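Local coordinates for protein transcription elongation factor SPT6 (Candida glabrata, PDB 3PJP) that binds the phosphorylated C-terminal repeat domain of RNA polymerase II through its tandem SH2 domain and probably acts as a histone H3-H4 chaperone during transcription elongation, at residues L25-R36 / I47-H58. Numbering follows the deposited sequence.
Sequences LRSKERGDFVIR and ITWKLDKDLFQH. With ACT (acetate ion), chain C.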
ATOM      1  N   LEU A  25      -1.630  14.522  11.017  1.00 22.48           N
ATOM      2  CA  LEU A  25      -1.161  13.187  11.356  1.00 21.84           C
ATOM      3  C   LEU A  25       0.347  13.062  11.527  1.00 24.91           C
ATOM      4  O   LEU A  25       0.831  12.010  11.941  1.00 28.42           O
ATOM      5  CB  LEU A  25      -1.591  12.192  10.282  1.00 19.38           C
ATOM      6  CG  LEU A  25      -3.077  11.926  10.097  1.00 20.98           C
ATOM      7  CD1 LEU A  25      -3.263  11.095   8.810  1.00 21.80           C
ATOM      8  CD2 LEU A  25      -3.642  11.203  11.313  1.00 25.42           C
ATOM      9  N   ARG A  26       1.092  14.114  11.202  1.00 28.59           N
ATOM     10  CA  ARG A  26       2.546  13.990  11.130  1.00 27.55           C
ATOM     11  C   ARG A  26       3.188  13.449  12.406  1.00 31.66           C
ATOM     12  O   ARG A  26       4.166  12.708  12.344  1.00 37.63           O
ATOM     13  CB  ARG A  26       3.207  15.305  10.715  1.00 29.69           C
ATOM     14  CG  ARG A  26       4.682  15.140  10.389  1.00 33.23           C
ATOM     15  CD  ARG A  26       5.273  16.428   9.866  1.00 33.41           C
ATOM     16  NE  ARG A  26       4.382  17.070   8.908  1.00 33.53           N
ATOM     17  CZ  ARG A  26       4.290  16.737   7.626  1.00 32.71           C
ATOM     18  NH1 ARG A  26       5.049  15.763   7.131  1.00 31.84           N
ATOM     19  NH2 ARG A  26       3.446  17.387   6.835  1.00 33.84           N
ATOM     20  N   SER A  27       2.633  13.806  13.557  1.00 32.24           N
ATOM     21  CA  SER A  27       3.204  13.387  14.831  1.00 35.74           C
ATOM     22  C   SER A  27       2.549  12.118  15.379  1.00 35.71           C
ATOM     23  O   SER A  27       2.915  11.640  16.451  1.00 37.54           O
ATOM     24  CB  SER A  27       3.070  14.512  15.857  1.00 40.73           C
ATOM     25  OG  SER A  27       1.713  14.675  16.235  1.00 37.63           O
ATOM     26  N   LYS A  28       1.580  11.578  14.647  1.00 27.20           N
ATOM     27  CA  LYS A  28       0.896  10.362  15.070  1.00 30.82           C
ATOM     28  C   LYS A  28       1.696   9.109  14.691  1.00 27.59           C
ATOM     29  O   LYS A  28       2.857   9.201  14.297  1.00 35.48           O
ATOM     30  CB  LYS A  28      -0.522  10.311  14.486  1.00 32.72           C
ATOM     31  CG  LYS A  28      -1.399  11.505  14.879  1.00 39.47           C
ATOM     32  CD  LYS A  28      -1.663  11.535  16.374  1.00 45.46           C
ATOM     33  CE  LYS A  28      -2.603  12.673  16.756  1.00 54.94           C
ATOM     34  NZ  LYS A  28      -3.947  12.542  16.124  1.00 56.19           N
ATOM     35  N   GLU A  29       1.077   7.942  14.829  1.00 26.00           N
ATOM     36  CA  GLU A  29       1.757   6.680  14.552  1.00 27.91           C
ATOM     37  C   GLU A  29       1.229   6.012  13.289  1.00 27.85           C
ATOM     38  O   GLU A  29       0.188   6.399  12.761  1.00 24.75           O
ATOM     39  CB  GLU A  29       1.607   5.721  15.736  1.00 37.32           C
ATOM     40  CG  GLU A  29       2.217   6.230  17.029  1.00 49.14           C
ATOM     41  CD  GLU A  29       3.721   6.371  16.945  1.00 60.41           C
ATOM     42  OE1 GLU A  29       4.387   5.389  16.558  1.00 68.57           O
ATOM     43  OE2 GLU A  29       4.239   7.462  17.259  1.00 64.09           O
ATOM     44  N   ARG A  30       1.964   5.014  12.804  1.00 25.55           N
ATOM     45  CA  ARG A  30       1.518   4.226  11.657  1.00 22.76           C
ATOM     46  C   ARG A  30       0.106   3.709  11.904  1.00 20.73           C
ATOM     47  O   ARG A  30      -0.185   3.150  12.963  1.00 25.12           O
ATOM     48  CB  ARG A  30       2.445   3.037  11.412  1.00 23.62           C
ATOM     49  CG  ARG A  30       1.928   2.097  10.347  1.00 20.61           C
ATOM     50  CD  ARG A  30       2.870   0.919  10.101  1.00 18.37           C
ATOM     51  NE  ARG A  30       4.110   1.334   9.442  1.00 21.30           N
ATOM     52  CZ  ARG A  30       5.087   0.497   9.103  1.00 18.71           C
ATOM     53  NH1 ARG A  30       4.983  -0.800   9.362  1.00 21.89           N
ATOM     54  NH2 ARG A  30       6.174   0.959   8.504  1.00 21.50           N
ATOM     55  N   GLY A  31      -0.778   3.911  10.932  1.00 17.09           N
ATOM     56  CA  GLY A  31      -2.141   3.420  11.052  1.00 19.00           C
ATOM     57  C   GLY A  31      -3.135   4.477  11.494  1.00 21.21           C
ATOM     58  O   GLY A  31      -4.338   4.328  11.272  1.00 21.69           O
ATOM     59  N   ASP A  32      -2.647   5.553  12.114  1.00 20.60           N
ATOM     60  CA  ASP A  32      -3.534   6.653  12.501  1.00 18.85           C
ATOM     61  C   ASP A  32      -4.083   7.330  11.257  1.00 22.42           C
ATOM     62  O   ASP A  32      -3.411   7.386  10.230  1.00 24.12           O
ATOM     63  CB  ASP A  32      -2.824   7.649  13.415  1.00 20.45           C
ATOM     64  CG  ASP A  32      -2.641   7.106  14.805  1.00 31.60           C
ATOM     65  OD1 ASP A  32      -3.511   6.324  15.251  1.00 38.03           O
ATOM     66  OD2 ASP A  32      -1.633   7.443  15.448  1.00 28.29           O
ATOM     67  N   PHE A  33      -5.318   7.812  11.336  1.00 19.89           N
ATOM     68  CA  PHE A  33      -6.014   8.271  10.145  1.00 18.89           C
ATOM     69  C   PHE A  33      -7.014   9.372  10.474  1.00 18.54           C
ATOM     70  O   PHE A  33      -7.308   9.632  11.634  1.00 23.41           O
ATOM     71  CB  PHE A  33      -6.739   7.092   9.461  1.00 17.03           C
ATOM     72  CG  PHE A  33      -7.904   6.564  10.246  1.00 17.73           C
ATOM     73  CD1 PHE A  33      -9.197   7.031  10.013  1.00 20.39           C
ATOM     74  CD2 PHE A  33      -7.709   5.630  11.237  1.00 18.28           C
ATOM     75  CE1 PHE A  33     -10.274   6.552  10.753  1.00 18.95           C
ATOM     76  CE2 PHE A  33      -8.789   5.152  11.984  1.00 22.14           C
ATOM     77  CZ  PHE A  33     -10.063   5.623  11.736  1.00 19.33           C
ATOM     78  N   VAL A  34      -7.519  10.014   9.429  1.00 20.73           N
ATOM     79  CA  VAL A  34      -8.718  10.833   9.525  1.00 22.25           C
ATOM     80  C   VAL A  34      -9.595  10.561   8.321  1.00 25.04           C
ATOM     81  O   VAL A  34      -9.104  10.201   7.246  1.00 20.51           O
ATOM     82  CB  VAL A  34      -8.406  12.343   9.558  1.00 25.19           C
ATOM     83  CG1 VAL A  34      -7.711  12.722  10.867  1.00 23.91           C
ATOM     84  CG2 VAL A  34      -7.578  12.751   8.344  1.00 23.84           C
ATOM     85  N   ILE A  35     -10.898  10.714   8.511  1.00 20.77           N
ATOM     86  CA  ILE A  35     -11.828  10.782   7.399  1.00 20.63           C
ATOM     87  C   ILE A  35     -12.027  12.273   7.126  1.00 19.62           C
ATOM     88  O   ILE A  35     -12.054  13.080   8.052  1.00 20.19           O
ATOM     89  CB  ILE A  35     -13.159  10.107   7.769  1.00 19.42           C
ATOM     90  CG1 ILE A  35     -12.885   8.734   8.371  1.00 22.46           C
ATOM     91  CG2 ILE A  35     -14.087  10.028   6.570  1.00 22.69           C
ATOM     92  CD1 ILE A  35     -14.136   7.989   8.788  1.00 27.22           C
ATOM     93  N   ARG A  36     -12.141  12.658   5.863  1.00 22.68           N
ATOM     94  CA  ARG A  36     -12.193  14.081   5.559  1.00 19.60           C
ATOM     95  C   ARG A  36     -12.972  14.410   4.299  1.00 25.83           C
ATOM     96  O   ARG A  36     -13.455  13.520   3.581  1.00 24.29           O
ATOM     97  CB  ARG A  36     -10.778  14.654   5.437  1.00 19.53           C
ATOM     98  CG  ARG A  36      -9.938  13.981   4.357  1.00 17.37           C
ATOM     99  CD  ARG A  36      -8.620  14.733   4.161  1.00 22.12           C
ATOM    100  NE  ARG A  36      -7.743  14.114   3.165  1.00 20.54           N
ATOM    101  CZ  ARG A  36      -7.848  14.297   1.851  1.00 25.42           C
ATOM    102  NH1 ARG A  36      -8.819  15.054   1.358  1.00 23.96           N
ATOM    103  NH2 ARG A  36      -6.987  13.712   1.024  1.00 23.42           N
ATOM    104  N   ILE A  47     -10.035   9.288   3.030  1.00 20.07           N
ATOM    105  CA  ILE A  47      -9.310   8.906   4.232  1.00 19.57           C
ATOM    106  C   ILE A  47      -7.834   9.168   4.009  1.00 23.02           C
ATOM    107  O   ILE A  47      -7.282   8.785   2.983  1.00 26.85           O
ATOM    108  CB  ILE A  47      -9.528   7.431   4.602  1.00 23.79           C
ATOM    109  CG1 ILE A  47     -10.905   7.239   5.237  1.00 26.49           C
ATOM    110  CG2 ILE A  47      -8.457   6.947   5.568  1.00 22.86           C
ATOM    111  CD1 ILE A  47     -11.276   5.771   5.439  1.00 28.39           C
ATOM    112  N   THR A  48      -7.200   9.849   4.957  1.00 16.39           N
ATOM    113  CA  THR A  48      -5.749   9.982   4.927  1.00 15.03           C
ATOM    114  C   THR A  48      -5.194   9.177   6.081  1.00 18.84           C
ATOM    115  O   THR A  48      -5.712   9.249   7.190  1.00 19.72           O
ATOM    116  CB  THR A  48      -5.300  11.455   5.080  1.00 14.64           C
ATOM    117  OG1 THR A  48      -5.811  12.225   3.987  1.00 19.15           O
ATOM    118  CG2 THR A  48      -3.786  11.544   5.113  1.00 18.09           C
ATOM    119  N   TRP A  49      -4.153   8.393   5.828  1.00 15.77           N
ATOM    120  CA  TRP A  49      -3.555   7.619   6.908  1.00 14.33           C
ATOM    121  C   TRP A  49      -2.044   7.622   6.830  1.00 18.93           C
ATOM    122  O   TRP A  49      -1.465   7.888   5.769  1.00 20.78           O
ATOM    123  CB  TRP A  49      -4.129   6.196   6.982  1.00 16.15           C
ATOM    124  CG  TRP A  49      -3.827   5.252   5.815  1.00 16.25           C
ATOM    125  CD1 TRP A  49      -4.380   5.281   4.570  1.00 15.30           C
ATOM    126  CD2 TRP A  49      -2.939   4.134   5.837  1.00 15.83           C
ATOM    127  NE1 TRP A  49      -3.879   4.238   3.798  1.00 16.13           N
ATOM    128  CE2 TRP A  49      -2.991   3.524   4.562  1.00 14.46           C
ATOM    129  CE3 TRP A  49      -2.106   3.584   6.815  1.00 16.45           C
ATOM    130  CZ2 TRP A  49      -2.234   2.392   4.242  1.00 17.54           C
ATOM    131  CZ3 TRP A  49      -1.361   2.472   6.501  1.00 15.67           C
ATOM    132  CH2 TRP A  49      -1.424   1.882   5.223  1.00 19.04           C
ATOM    133  N   LYS A  50      -1.407   7.350   7.963  1.00 21.93           N
ATOM    134  CA  LYS A  50       0.047   7.437   8.054  1.00 17.77           C
ATOM    135  C   LYS A  50       0.704   6.067   7.931  1.00 18.22           C
ATOM    136  O   LYS A  50       0.414   5.156   8.699  1.00 18.81           O
ATOM    137  CB  LYS A  50       0.479   8.112   9.360  1.00 20.29           C
ATOM    138  CG  LYS A  50       1.994   8.297   9.470  1.00 20.97           C
ATOM    139  CD  LYS A  50       2.409   8.907  10.815  1.00 24.62           C
ATOM    140  CE  LYS A  50       3.931   9.054  10.867  1.00 26.83           C
ATOM    141  NZ  LYS A  50       4.411   9.708  12.112  1.00 27.16           N
ATOM    142  N   LEU A  51       1.600   5.929   6.960  1.00 16.00           N
ATOM    143  CA  LEU A  51       2.314   4.676   6.762  1.00 18.29           C
ATOM    144  C   LEU A  51       3.639   4.671   7.507  1.00 21.70           C
ATOM    145  O   LEU A  51       4.089   3.632   7.987  1.00 22.16           O
ATOM    146  CB  LEU A  51       2.610   4.451   5.278  1.00 19.46           C
ATOM    147  CG  LEU A  51       1.452   3.998   4.381  1.00 20.69           C
ATOM    148  CD1 LEU A  51       0.530   5.156   4.049  1.00 22.97           C
ATOM    149  CD2 LEU A  51       2.002   3.371   3.096  1.00 19.42           C
ATOM    150  N   ASP A  52       4.284   5.832   7.555  1.00 19.28           N
ATOM    151  CA  ASP A  52       5.634   5.945   8.089  0.50 21.84           C
ATOM    152  C   ASP A  52       5.977   7.420   8.244  1.00 22.68           C
ATOM    153  O   ASP A  52       5.182   8.285   7.890  1.00 22.92           O
ATOM    154  CB  ASP A  52       6.619   5.281   7.121  0.50 25.36           C
ATOM    155  CG  ASP A  52       7.843   4.718   7.818  0.50 30.22           C
ATOM    156  OD1 ASP A  52       7.780   3.560   8.287  0.50 33.53           O
ATOM    157  OD2 ASP A  52       8.869   5.426   7.884  0.50 29.72           O
ATOM    158  N   LYS A  53       7.182   7.702   8.734  1.00 27.91           N
ATOM    159  CA  LYS A  53       7.641   9.084   8.866  1.00 29.59           C
ATOM    160  C   LYS A  53       7.428   9.872   7.573  1.00 23.94           C
ATOM    161  O   LYS A  53       7.950   9.516   6.519  1.00 25.52           O
ATOM    162  CB  LYS A  53       9.113   9.132   9.286  1.00 28.51           C
ATOM    163  CG  LYS A  53       9.684  10.544   9.411  1.00 32.04           C
ATOM    164  CD  LYS A  53      11.108  10.518   9.959  1.00 35.19           C
ATOM    165  CE  LYS A  53      11.814  11.863   9.785  1.00 37.50           C
ATOM    166  NZ  LYS A  53      11.212  12.941  10.621  1.00 41.49           N
ATOM    167  N   ASP A  54       6.640  10.938   7.668  1.00 27.04           N
ATOM    168  CA  ASP A  54       6.345  11.792   6.523  1.00 20.74           C
ATOM    169  C   ASP A  54       5.820  11.031   5.305  1.00 21.69           C
ATOM    170  O   ASP A  54       5.973  11.487   4.166  1.00 25.94           O
ATOM    171  CB  ASP A  54       7.583  12.624   6.163  1.00 27.32           C
ATOM    172  CG  ASP A  54       8.031  13.527   7.317  1.00 32.71           C
ATOM    173  OD1 ASP A  54       7.162  13.977   8.100  1.00 35.28           O
ATOM    174  OD2 ASP A  54       9.251  13.778   7.454  1.00 32.25           O
ATOM    175  N   LEU A  55       5.192   9.878   5.541  1.00 19.81           N
ATOM    176  CA  LEU A  55       4.669   9.056   4.450  1.00 19.89           C
ATOM    177  C   LEU A  55       3.181   8.782   4.658  1.00 19.64           C
ATOM    178  O   LEU A  55       2.790   8.074   5.591  1.00 21.36           O
ATOM    179  CB  LEU A  55       5.458   7.744   4.334  1.00 18.94           C
ATOM    180  CG  LEU A  55       5.147   6.832   3.144  1.00 21.81           C
ATOM    181  CD1 LEU A  55       5.501   7.500   1.818  1.00 27.59           C
ATOM    182  CD2 LEU A  55       5.870   5.500   3.274  1.00 20.34           C
ATOM    183  N   PHE A  56       2.349   9.371   3.804  1.00 18.79           N
ATOM    184  CA  PHE A  56       0.906   9.284   3.982  1.00 19.48           C
ATOM    185  C   PHE A  56       0.211   8.869   2.711  1.00 21.72           C
ATOM    186  O   PHE A  56       0.620   9.248   1.606  1.00 22.51           O
ATOM    187  CB  PHE A  56       0.321  10.634   4.390  1.00 17.55           C
ATOM    188  CG  PHE A  56       1.104  11.332   5.445  1.00 21.00           C
ATOM    189  CD1 PHE A  56       0.825  11.116   6.786  1.00 22.49           C
ATOM    190  CD2 PHE A  56       2.125  12.202   5.100  1.00 20.63           C
ATOM    191  CE1 PHE A  56       1.557  11.780   7.772  1.00 25.26           C
ATOM    192  CE2 PHE A  56       2.849  12.857   6.077  1.00 30.61           C
ATOM    193  CZ  PHE A  56       2.571  12.637   7.409  1.00 25.96           C
ATOM    194  N   GLN A  57      -0.873   8.125   2.881  1.00 18.00           N
ATOM    195  CA  GLN A  57      -1.701   7.758   1.753  1.00 16.93           C
ATOM    196  C   GLN A  57      -3.078   8.381   1.855  1.00 15.95           C
ATOM    197  O   GLN A  57      -3.681   8.421   2.932  1.00 19.15           O
ATOM    198  CB  GLN A  57      -1.804   6.238   1.635  1.00 20.22           C
ATOM    199  CG  GLN A  57      -2.720   5.778   0.525  1.00 22.44           C
ATOM    200  CD  GLN A  57      -2.682   4.283   0.343  1.00 19.73           C
ATOM    201  OE1 GLN A  57      -3.325   3.535   1.083  1.00 18.59           O
ATOM    202  NE2 GLN A  57      -1.900   3.830  -0.633  1.00 23.37           N
ATOM    203  N   HIS A  58      -3.569   8.867   0.723  1.00 17.03           N
ATOM    204  CA  HIS A  58      -4.918   9.392   0.627  1.00 17.23           C
ATOM    205  C   HIS A  58      -5.783   8.421  -0.171  1.00 19.49           C
ATOM    206  O   HIS A  58      -5.427   8.026  -1.288  1.00 20.99           O
ATOM    207  CB  HIS A  58      -4.887  10.772  -0.021  1.00 21.89           C
ATOM    208  CG  HIS A  58      -3.990  11.746   0.682  1.00 20.34           C
ATOM    209  ND1 HIS A  58      -4.433  12.563   1.700  1.00 22.40           N
ATOM    210  CD2 HIS A  58      -2.677  12.033   0.514  1.00 19.89           C
ATOM    211  CE1 HIS A  58      -3.433  13.316   2.126  1.00 21.69           C
ATOM    212  NE2 HIS A  58      -2.356  13.015   1.423  1.00 22.75           N
TER
HETATM  213  C   ACT C1445      -8.556  14.763  -1.998  1.00 45.46           C
HETATM  214  O   ACT C1445      -7.434  14.468  -1.540  1.00 49.05           O
HETATM  215  OXT ACT C1445      -9.151  15.705  -1.427  1.00 37.96           O
HETATM  216  CH3 ACT C1445      -9.148  14.029  -3.163  1.00 50.95           C
HETATM  217  O   HOH W   1       6.076  11.859  10.249  1.00 34.26           O
HETATM  218  O   HOH W   2       5.659  14.815   4.685  1.00 40.07           O
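Ile-47 lies beside Ile-35, their CG1 atoms 4.0 Å apart and their side chains pointing the same way. The strands around them are antiparallel. Thr-48 forms both backbone hydrogen bonds with Val-34. Its OG1 accepts a nearly straight bond from Arg-36 NE (2.8 Å, 172°), in the guanidinium plane. OG1 also shares a hydrogen bond with His-58 ND1, which helps position the threonine that holds the NE edge of the arginine. Arg-36 turns NH1 and NH2 to the two oxygens of an acetate, probably from the crystallisation liquor. Arg-36 closes a Phe-Val-Ile-Arg sequence, consistent with the conserved arginine of SH2 phosphate pockets; the acetate probably marks that pocket.

Trp-49 pairs with Phe-33, and their CB atoms touch at 3.7 Å. Lys-50 continues the pairing: its N bonds to Asp-32 O, and its O receives Gly-31 N. The lysine chain is fully extended, with CG anti to the backbone N (chi1 -177°). This carries NZ into the turn, where it donates to Lys-28 O (2.7 Å) and Arg-26 O (3.0 Å), in each case from above the carbonyl plane. Leu-51 and Asp-52 form a classic beta bulge opposite Leu-55. Leu-51 O takes Arg-30 NE at 2.7 Å. In one of its two conformers, Asp-52 OD1 meets Arg-30 NH2 with its anti lone pair in a salt bridge. Asp-54 OD1 is met by Arg-26 NH1 at 2.9 Å, from 49° above the carboxylate plane; Asp-23 also bridges to Arg-26. Phe-56 packs CE1 on Leu-25 CB at 4.0 Å.

The hairpin supplies two adjacent inner strands of the first SH2 sheet of the tandem. Strand 13-14 flanks strand 33-37, and strand 55-64 flanks strand 44-52. Helix 18-25 covers Val-34 and Thr-48, whereas helix 86-105 packs on Phe-33 and Trp-49.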